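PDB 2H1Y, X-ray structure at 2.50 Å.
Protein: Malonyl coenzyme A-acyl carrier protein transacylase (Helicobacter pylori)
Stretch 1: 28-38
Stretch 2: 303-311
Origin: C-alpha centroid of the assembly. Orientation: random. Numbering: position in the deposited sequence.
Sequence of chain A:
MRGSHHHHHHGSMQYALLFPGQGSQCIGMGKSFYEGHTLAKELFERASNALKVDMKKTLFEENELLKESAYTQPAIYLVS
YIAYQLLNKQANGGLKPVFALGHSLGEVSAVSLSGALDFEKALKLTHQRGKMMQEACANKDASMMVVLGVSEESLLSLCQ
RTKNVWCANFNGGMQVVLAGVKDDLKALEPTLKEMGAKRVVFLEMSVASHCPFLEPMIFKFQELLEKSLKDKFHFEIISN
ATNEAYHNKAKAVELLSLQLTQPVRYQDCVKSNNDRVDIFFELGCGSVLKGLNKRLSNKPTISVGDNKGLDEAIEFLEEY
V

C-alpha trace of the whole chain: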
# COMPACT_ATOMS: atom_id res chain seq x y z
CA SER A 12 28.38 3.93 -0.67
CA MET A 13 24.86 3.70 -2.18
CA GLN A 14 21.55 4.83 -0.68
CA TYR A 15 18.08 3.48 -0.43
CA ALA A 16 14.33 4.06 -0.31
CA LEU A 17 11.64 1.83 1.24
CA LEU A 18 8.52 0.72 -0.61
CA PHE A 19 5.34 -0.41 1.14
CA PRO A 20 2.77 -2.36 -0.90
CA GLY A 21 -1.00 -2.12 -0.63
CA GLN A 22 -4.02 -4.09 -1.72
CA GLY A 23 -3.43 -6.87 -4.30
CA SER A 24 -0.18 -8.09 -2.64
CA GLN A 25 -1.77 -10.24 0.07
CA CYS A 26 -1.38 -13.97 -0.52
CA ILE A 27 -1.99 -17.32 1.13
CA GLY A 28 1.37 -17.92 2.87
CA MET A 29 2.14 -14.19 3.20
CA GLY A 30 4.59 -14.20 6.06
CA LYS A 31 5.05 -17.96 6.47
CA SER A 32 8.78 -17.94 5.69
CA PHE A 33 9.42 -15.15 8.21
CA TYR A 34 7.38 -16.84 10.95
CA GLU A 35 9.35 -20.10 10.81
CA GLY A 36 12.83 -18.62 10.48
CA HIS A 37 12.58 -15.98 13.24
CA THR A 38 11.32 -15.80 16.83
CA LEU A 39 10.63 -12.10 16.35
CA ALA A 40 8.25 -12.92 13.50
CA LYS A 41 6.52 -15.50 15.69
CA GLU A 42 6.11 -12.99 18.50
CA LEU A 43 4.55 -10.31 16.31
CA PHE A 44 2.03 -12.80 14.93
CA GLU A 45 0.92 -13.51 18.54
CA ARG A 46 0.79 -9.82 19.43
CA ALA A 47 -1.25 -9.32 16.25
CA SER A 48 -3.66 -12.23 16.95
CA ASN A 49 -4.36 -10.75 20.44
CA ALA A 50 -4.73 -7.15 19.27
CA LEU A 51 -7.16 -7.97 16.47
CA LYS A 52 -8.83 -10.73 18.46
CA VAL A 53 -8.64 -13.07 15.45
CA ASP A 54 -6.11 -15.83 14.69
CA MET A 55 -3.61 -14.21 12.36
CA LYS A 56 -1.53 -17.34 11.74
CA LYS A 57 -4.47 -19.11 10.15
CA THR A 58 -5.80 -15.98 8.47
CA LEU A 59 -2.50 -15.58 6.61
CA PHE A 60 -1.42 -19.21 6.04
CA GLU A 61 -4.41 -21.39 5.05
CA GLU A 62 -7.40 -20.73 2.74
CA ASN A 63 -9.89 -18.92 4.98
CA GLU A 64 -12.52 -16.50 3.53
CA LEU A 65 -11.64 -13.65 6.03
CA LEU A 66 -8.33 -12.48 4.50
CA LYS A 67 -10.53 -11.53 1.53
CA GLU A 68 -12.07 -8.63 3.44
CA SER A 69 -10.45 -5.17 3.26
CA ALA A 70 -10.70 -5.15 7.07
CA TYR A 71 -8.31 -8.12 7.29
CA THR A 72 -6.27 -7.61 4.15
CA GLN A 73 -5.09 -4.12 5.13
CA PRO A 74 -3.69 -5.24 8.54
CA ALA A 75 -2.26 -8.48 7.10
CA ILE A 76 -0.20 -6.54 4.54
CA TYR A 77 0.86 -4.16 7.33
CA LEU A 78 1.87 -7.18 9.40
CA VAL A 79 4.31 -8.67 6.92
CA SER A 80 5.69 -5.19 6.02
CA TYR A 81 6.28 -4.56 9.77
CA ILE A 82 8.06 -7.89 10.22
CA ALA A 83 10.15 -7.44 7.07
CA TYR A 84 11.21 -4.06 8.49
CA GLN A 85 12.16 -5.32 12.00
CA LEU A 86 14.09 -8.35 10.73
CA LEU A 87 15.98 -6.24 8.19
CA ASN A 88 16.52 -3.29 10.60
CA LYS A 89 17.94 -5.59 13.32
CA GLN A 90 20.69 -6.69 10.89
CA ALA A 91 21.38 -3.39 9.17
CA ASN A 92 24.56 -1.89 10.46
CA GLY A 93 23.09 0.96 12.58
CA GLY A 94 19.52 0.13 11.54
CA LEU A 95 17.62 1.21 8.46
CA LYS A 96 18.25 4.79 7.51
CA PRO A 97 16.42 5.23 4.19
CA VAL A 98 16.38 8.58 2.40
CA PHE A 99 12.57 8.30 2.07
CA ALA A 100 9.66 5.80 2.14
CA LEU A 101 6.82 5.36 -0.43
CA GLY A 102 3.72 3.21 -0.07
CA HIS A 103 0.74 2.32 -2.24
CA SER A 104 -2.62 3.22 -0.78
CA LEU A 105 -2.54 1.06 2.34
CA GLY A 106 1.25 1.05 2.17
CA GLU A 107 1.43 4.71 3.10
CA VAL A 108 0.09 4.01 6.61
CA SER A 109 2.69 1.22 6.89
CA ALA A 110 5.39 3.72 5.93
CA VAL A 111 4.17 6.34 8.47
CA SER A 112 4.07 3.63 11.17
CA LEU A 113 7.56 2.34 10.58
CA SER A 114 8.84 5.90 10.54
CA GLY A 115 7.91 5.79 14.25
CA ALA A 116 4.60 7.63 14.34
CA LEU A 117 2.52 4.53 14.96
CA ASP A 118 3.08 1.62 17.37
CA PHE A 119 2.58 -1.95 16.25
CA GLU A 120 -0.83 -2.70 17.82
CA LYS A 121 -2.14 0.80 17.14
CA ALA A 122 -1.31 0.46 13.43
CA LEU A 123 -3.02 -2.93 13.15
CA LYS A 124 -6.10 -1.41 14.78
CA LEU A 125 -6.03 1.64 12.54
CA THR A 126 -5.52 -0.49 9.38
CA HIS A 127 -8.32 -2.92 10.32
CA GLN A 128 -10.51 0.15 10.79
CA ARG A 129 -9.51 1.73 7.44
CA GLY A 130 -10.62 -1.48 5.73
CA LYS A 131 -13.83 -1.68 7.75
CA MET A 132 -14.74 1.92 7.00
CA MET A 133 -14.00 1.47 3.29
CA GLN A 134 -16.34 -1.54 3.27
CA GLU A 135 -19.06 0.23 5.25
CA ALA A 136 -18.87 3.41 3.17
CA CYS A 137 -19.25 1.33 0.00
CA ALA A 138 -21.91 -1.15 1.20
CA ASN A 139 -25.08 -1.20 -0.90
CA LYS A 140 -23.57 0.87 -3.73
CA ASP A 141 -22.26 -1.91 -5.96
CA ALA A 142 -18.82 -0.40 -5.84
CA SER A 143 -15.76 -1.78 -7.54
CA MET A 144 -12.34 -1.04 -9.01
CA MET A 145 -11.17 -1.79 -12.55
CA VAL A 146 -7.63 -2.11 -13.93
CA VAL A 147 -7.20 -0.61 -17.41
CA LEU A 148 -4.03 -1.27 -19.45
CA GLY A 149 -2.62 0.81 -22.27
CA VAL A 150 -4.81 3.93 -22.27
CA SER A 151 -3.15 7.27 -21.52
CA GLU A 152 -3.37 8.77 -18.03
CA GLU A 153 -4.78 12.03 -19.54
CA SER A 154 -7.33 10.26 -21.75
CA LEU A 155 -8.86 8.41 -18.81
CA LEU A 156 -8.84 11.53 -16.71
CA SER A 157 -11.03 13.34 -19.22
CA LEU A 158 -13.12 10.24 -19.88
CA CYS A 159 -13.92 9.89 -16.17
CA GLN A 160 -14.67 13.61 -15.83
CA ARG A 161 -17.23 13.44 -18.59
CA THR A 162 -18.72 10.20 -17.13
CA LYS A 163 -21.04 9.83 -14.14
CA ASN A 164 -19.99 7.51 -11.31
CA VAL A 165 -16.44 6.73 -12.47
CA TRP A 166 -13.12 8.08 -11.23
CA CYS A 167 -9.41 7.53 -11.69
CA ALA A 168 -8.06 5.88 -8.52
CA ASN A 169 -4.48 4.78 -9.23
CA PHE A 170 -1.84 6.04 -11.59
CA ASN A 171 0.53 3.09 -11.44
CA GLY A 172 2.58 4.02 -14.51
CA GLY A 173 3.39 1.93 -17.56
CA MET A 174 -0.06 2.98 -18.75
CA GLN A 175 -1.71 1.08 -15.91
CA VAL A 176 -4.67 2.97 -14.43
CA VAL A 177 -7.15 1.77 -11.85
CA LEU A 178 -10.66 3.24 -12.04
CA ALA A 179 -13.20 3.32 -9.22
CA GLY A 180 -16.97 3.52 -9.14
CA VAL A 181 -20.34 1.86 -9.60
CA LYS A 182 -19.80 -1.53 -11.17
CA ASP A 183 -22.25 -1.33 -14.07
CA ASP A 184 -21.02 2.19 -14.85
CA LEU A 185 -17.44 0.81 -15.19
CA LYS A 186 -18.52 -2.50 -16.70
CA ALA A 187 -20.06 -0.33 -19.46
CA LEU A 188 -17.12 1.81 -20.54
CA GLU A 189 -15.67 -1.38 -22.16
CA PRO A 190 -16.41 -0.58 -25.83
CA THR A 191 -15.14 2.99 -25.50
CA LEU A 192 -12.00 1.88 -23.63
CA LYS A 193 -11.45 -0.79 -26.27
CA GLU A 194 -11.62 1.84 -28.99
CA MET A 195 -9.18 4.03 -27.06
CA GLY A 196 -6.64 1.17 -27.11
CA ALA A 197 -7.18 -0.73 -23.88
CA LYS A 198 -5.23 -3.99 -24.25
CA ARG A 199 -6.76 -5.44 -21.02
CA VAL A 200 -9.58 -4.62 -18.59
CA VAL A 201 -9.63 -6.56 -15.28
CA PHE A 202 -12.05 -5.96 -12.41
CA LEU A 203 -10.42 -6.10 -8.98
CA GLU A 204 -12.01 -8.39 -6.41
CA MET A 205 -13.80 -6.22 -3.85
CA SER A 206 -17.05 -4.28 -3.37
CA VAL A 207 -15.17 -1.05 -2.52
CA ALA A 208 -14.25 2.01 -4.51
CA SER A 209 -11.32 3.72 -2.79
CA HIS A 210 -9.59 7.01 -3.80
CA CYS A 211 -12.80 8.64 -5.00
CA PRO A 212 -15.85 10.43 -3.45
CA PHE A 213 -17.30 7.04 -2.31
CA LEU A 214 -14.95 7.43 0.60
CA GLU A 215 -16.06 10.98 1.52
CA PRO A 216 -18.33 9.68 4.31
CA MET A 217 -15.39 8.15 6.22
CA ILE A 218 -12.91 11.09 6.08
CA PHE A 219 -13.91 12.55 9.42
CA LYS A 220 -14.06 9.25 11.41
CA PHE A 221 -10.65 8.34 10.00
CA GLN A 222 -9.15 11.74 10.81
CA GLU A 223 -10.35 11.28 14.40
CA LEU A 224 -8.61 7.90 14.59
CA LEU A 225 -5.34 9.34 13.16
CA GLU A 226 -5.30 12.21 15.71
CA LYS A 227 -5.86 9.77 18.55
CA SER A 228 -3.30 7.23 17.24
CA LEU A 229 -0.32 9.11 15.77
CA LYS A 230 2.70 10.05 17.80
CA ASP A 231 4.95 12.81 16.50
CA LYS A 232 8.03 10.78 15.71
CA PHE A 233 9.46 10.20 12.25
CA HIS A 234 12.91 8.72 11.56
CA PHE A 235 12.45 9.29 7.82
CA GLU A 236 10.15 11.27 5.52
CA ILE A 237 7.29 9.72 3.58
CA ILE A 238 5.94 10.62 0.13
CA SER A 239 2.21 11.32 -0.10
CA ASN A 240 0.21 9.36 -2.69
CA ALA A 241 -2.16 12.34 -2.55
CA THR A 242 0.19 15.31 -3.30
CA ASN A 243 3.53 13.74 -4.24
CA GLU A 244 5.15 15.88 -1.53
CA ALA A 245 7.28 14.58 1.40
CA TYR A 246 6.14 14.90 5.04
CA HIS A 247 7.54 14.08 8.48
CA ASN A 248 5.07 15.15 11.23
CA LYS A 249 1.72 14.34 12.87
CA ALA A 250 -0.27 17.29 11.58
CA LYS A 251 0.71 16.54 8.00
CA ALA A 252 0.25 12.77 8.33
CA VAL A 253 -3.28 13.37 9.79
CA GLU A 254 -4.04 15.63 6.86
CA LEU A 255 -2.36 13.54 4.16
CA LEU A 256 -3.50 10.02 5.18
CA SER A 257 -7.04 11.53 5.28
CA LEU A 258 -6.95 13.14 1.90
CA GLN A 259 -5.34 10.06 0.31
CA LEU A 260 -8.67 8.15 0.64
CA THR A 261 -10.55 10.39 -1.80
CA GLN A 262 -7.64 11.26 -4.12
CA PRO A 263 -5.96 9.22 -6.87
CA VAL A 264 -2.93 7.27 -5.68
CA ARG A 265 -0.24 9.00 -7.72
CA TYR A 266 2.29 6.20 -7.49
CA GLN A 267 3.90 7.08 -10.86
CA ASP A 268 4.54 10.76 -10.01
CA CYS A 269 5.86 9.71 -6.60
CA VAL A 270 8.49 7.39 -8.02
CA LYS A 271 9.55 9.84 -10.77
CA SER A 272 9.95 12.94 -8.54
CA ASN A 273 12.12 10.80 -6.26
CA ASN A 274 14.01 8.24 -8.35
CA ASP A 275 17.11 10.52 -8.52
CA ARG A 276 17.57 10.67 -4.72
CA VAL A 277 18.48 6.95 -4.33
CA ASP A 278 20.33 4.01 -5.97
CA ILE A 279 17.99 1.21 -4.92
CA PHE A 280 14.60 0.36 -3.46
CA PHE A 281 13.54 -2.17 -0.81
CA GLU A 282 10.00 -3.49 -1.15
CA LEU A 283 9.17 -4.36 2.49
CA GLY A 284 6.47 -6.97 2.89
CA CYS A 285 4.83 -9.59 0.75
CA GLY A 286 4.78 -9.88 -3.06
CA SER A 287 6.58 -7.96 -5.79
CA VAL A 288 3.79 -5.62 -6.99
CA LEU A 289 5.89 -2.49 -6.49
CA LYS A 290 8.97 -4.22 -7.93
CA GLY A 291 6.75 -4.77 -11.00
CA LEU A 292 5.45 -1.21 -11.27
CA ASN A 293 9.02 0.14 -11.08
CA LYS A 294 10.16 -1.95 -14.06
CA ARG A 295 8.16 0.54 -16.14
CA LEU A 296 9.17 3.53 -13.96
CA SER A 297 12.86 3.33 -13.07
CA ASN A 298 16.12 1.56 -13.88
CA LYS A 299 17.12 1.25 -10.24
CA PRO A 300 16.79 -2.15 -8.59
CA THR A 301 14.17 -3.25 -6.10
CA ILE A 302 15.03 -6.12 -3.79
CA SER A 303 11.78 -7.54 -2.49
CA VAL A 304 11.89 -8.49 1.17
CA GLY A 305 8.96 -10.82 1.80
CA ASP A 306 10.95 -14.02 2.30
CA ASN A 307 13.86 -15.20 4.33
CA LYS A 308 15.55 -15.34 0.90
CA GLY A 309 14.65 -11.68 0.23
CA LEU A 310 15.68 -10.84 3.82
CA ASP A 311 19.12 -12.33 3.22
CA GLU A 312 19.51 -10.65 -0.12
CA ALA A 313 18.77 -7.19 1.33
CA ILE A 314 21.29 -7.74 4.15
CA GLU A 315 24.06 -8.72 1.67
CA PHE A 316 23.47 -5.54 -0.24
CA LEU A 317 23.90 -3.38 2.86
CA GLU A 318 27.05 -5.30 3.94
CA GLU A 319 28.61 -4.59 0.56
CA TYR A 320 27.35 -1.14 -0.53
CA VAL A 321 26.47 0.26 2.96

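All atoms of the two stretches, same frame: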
# COMPACT_ATOMS: atom_id res chain seq x y z
N GLY A 28 -0.05 -17.70 2.56
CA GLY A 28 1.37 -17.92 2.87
C GLY A 28 2.21 -16.66 3.06
O GLY A 28 3.42 -16.73 3.23
N MET A 29 1.54 -15.52 3.07
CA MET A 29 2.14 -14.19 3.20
C MET A 29 3.43 -14.03 3.97
O MET A 29 4.42 -13.49 3.44
CB MET A 29 1.13 -13.22 3.79
CG MET A 29 0.24 -12.65 2.75
SD MET A 29 -1.05 -11.65 3.42
CE MET A 29 -0.13 -10.15 3.77
N GLY A 30 3.42 -14.41 5.24
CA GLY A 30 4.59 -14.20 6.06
C GLY A 30 5.12 -15.49 6.63
O GLY A 30 5.87 -15.47 7.59
N LYS A 31 4.70 -16.61 6.02
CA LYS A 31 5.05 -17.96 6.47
C LYS A 31 6.55 -18.11 6.70
O LYS A 31 6.99 -18.46 7.80
CB LYS A 31 4.53 -19.00 5.47
CG LYS A 31 4.33 -20.42 6.03
CD LYS A 31 3.17 -21.14 5.30
CE LYS A 31 3.21 -22.68 5.45
NZ LYS A 31 3.32 -23.11 6.88
N SER A 32 7.33 -17.82 5.66
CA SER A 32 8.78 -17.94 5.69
C SER A 32 9.39 -17.19 6.86
O SER A 32 10.26 -17.73 7.56
CB SER A 32 9.37 -17.48 4.36
OG SER A 32 10.77 -17.42 4.42
N PHE A 33 8.93 -15.96 7.09
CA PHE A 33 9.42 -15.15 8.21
C PHE A 33 9.17 -15.86 9.54
O PHE A 33 10.10 -16.10 10.33
CB PHE A 33 8.72 -13.78 8.27
CG PHE A 33 9.24 -12.78 7.27
CD1 PHE A 33 8.38 -11.81 6.75
CD2 PHE A 33 10.56 -12.79 6.84
CE1 PHE A 33 8.82 -10.87 5.83
CE2 PHE A 33 11.03 -11.83 5.91
CZ PHE A 33 10.15 -10.87 5.42
N TYR A 34 7.89 -16.19 9.76
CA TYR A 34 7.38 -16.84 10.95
C TYR A 34 8.23 -18.00 11.42
O TYR A 34 8.55 -18.09 12.61
CB TYR A 34 5.95 -17.33 10.69
CG TYR A 34 5.26 -17.96 11.88
CD1 TYR A 34 5.18 -19.35 12.02
CD2 TYR A 34 4.67 -17.16 12.87
CE1 TYR A 34 4.54 -19.93 13.12
CE2 TYR A 34 4.02 -17.72 13.96
CZ TYR A 34 3.96 -19.11 14.08
OH TYR A 34 3.31 -19.65 15.17
N GLU A 35 8.59 -18.88 10.49
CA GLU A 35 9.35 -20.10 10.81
C GLU A 35 10.83 -19.89 11.01
O GLU A 35 11.45 -20.63 11.75
CB GLU A 35 9.12 -21.16 9.75
CG GLU A 35 7.98 -22.08 10.11
CD GLU A 35 7.11 -22.45 8.91
OE1 GLU A 35 7.58 -22.26 7.76
OE2 GLU A 35 5.97 -22.94 9.14
N GLY A 36 11.40 -18.89 10.35
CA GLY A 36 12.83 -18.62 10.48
C GLY A 36 13.23 -17.71 11.64
O GLY A 36 14.41 -17.64 12.00
N HIS A 37 12.26 -17.00 12.24
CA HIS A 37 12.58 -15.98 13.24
C HIS A 37 11.56 -15.90 14.38
O HIS A 37 10.35 -15.73 14.15
CB HIS A 37 12.76 -14.61 12.60
CG HIS A 37 13.66 -14.61 11.40
ND1 HIS A 37 13.24 -15.04 10.16
CD2 HIS A 37 14.96 -14.24 11.26
CE1 HIS A 37 14.24 -14.92 9.29
NE2 HIS A 37 15.29 -14.45 9.94
N THR A 38 12.09 -15.99 15.60
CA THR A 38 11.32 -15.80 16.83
C THR A 38 10.59 -14.47 16.86
O THR A 38 9.45 -14.40 17.33
CB THR A 38 12.26 -15.84 18.06
OG1 THR A 38 13.14 -16.96 17.97
CG2 THR A 38 11.44 -15.90 19.36
N SER A 303 13.01 -7.33 -3.23
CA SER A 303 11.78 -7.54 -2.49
C SER A 303 12.09 -8.35 -1.25
O SER A 303 12.76 -9.36 -1.31
CB SER A 303 10.66 -8.17 -3.35
OG SER A 303 11.16 -9.11 -4.28
N VAL A 304 11.62 -7.86 -0.11
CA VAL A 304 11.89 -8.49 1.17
C VAL A 304 10.56 -9.00 1.73
O VAL A 304 9.90 -8.33 2.53
CB VAL A 304 12.52 -7.47 2.15
CG1 VAL A 304 12.99 -8.17 3.43
CG2 VAL A 304 13.68 -6.71 1.48
N GLY A 305 10.16 -10.18 1.27
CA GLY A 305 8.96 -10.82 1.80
C GLY A 305 9.25 -12.19 2.36
O GLY A 305 8.38 -12.81 2.98
N ASP A 306 10.50 -12.63 2.17
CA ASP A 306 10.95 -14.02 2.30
C ASP A 306 12.15 -13.97 3.19
O ASP A 306 12.77 -12.92 3.32
CB ASP A 306 11.50 -14.50 0.96
CG ASP A 306 10.46 -15.10 0.07
OD1 ASP A 306 9.54 -15.80 0.57
OD2 ASP A 306 10.57 -14.91 -1.16
N ASN A 307 12.54 -15.11 3.74
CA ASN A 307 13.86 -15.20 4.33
C ASN A 307 14.97 -15.02 3.28
O ASN A 307 16.04 -14.46 3.56
CB ASN A 307 14.04 -16.51 5.09
CG ASN A 307 15.25 -16.48 6.01
OD1 ASN A 307 15.81 -15.40 6.30
ND2 ASN A 307 15.66 -17.66 6.49
N LYS A 308 14.69 -15.49 2.06
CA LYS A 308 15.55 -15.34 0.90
C LYS A 308 15.72 -13.86 0.56
O LYS A 308 16.85 -13.39 0.42
CB LYS A 308 14.97 -16.10 -0.30
CG LYS A 308 15.85 -16.12 -1.53
CD LYS A 308 15.23 -16.95 -2.67
CE LYS A 308 14.32 -16.13 -3.59
NZ LYS A 308 15.05 -15.07 -4.34
N GLY A 309 14.61 -13.13 0.44
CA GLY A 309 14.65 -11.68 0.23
C GLY A 309 15.34 -10.96 1.38
O GLY A 309 16.14 -10.04 1.16
N LEU A 310 15.05 -11.40 2.62
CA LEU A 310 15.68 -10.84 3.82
C LEU A 310 17.20 -10.91 3.68
O LEU A 310 17.89 -9.92 3.88
CB LEU A 310 15.24 -11.60 5.09
CG LEU A 310 15.31 -10.96 6.49
CD1 LEU A 310 15.51 -11.98 7.62
CD2 LEU A 310 16.32 -9.82 6.65
N ASP A 311 17.69 -12.09 3.31
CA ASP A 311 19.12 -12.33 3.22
C ASP A 311 19.75 -11.59 2.07
O ASP A 311 20.90 -11.17 2.16
CB ASP A 311 19.40 -13.82 3.08
CG ASP A 311 19.30 -14.55 4.39
OD1 ASP A 311 18.46 -14.20 5.23
OD2 ASP A 311 20.08 -15.49 4.58

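The short helix 31-36 and the first residues of a helix that begins at 307 meet here at 78° with their axes 9.8 Å apart at closest approach, and the first turn of the second helix and the residues just before it share the touching. The contact is modest, 371 Å² counted over both sides, and three residues carry much of it: Phe33, Asn307 and Ser32.

Phe33 covers the most surface. Its CA-to-CB bond runs sideways to the other stretch, but with chi1 in the m well the ring comes nearer and lies along the turn between strand and helix. Gly305 O sits over one face of the ring, and Phe33 CZ comes within 3.5 Å of Gly305 C. At the ring edge lie Val304 O and Leu310 CB, the latter 4.3 Å from Phe33 CE2; Val304 CG1 adds a looser apolar contact, 4.4 Å from Phe33 CZ. Phe33 CE2 also approaches Asp306 O at 3.3 Å. Asp306 O is already engaged, accepting the helical bond from Leu310 N at 2.8 Å, so the ring packs against backbone whose polar needs are met in part. A flat, wide, apolar side chain suits such a place, since it can cover peptide groups and aliphatic carbons together.

Ser32 supplies the one hydrogen bond across the contact. It points toward the second stretch, with chi1 t, and its OG accepts from Asn307 N at 3.0 Å with an N-H...O angle of 160°. The first NH groups of a helix have no carbonyl a turn earlier to bond. Asp306 holds the N-cap position, yet its own side chain makes no capping bond; a hydroxyl from a distant part of the chain instead receives the NH of Asn307. Serine is short enough to do this where the backbones run close, with the CA atoms of Ser32 and Asp306 5.6 Å apart.

Asn307, its side chain t at chi1, fills the space between Ser32 and His37: its CB lies 3.5 Å from Ser32 OG. His37, just past the end of the first helix, points toward the second stretch and closes this side of the contact, its NE2 3.4 Å from Leu310 CD1. A weak hydrogen bond from His37 ND1 to Phe33 O, 3.3 Å long, ties the imidazole back to its own helix. Leu310 is buried and points toward the first stretch, offering carbon to both aromatic rings.

Gly309 faces a different constraint: a CB there would clash with Ser303 O, at 2.3 Å, so glycine lets the helix pack close against its own strand.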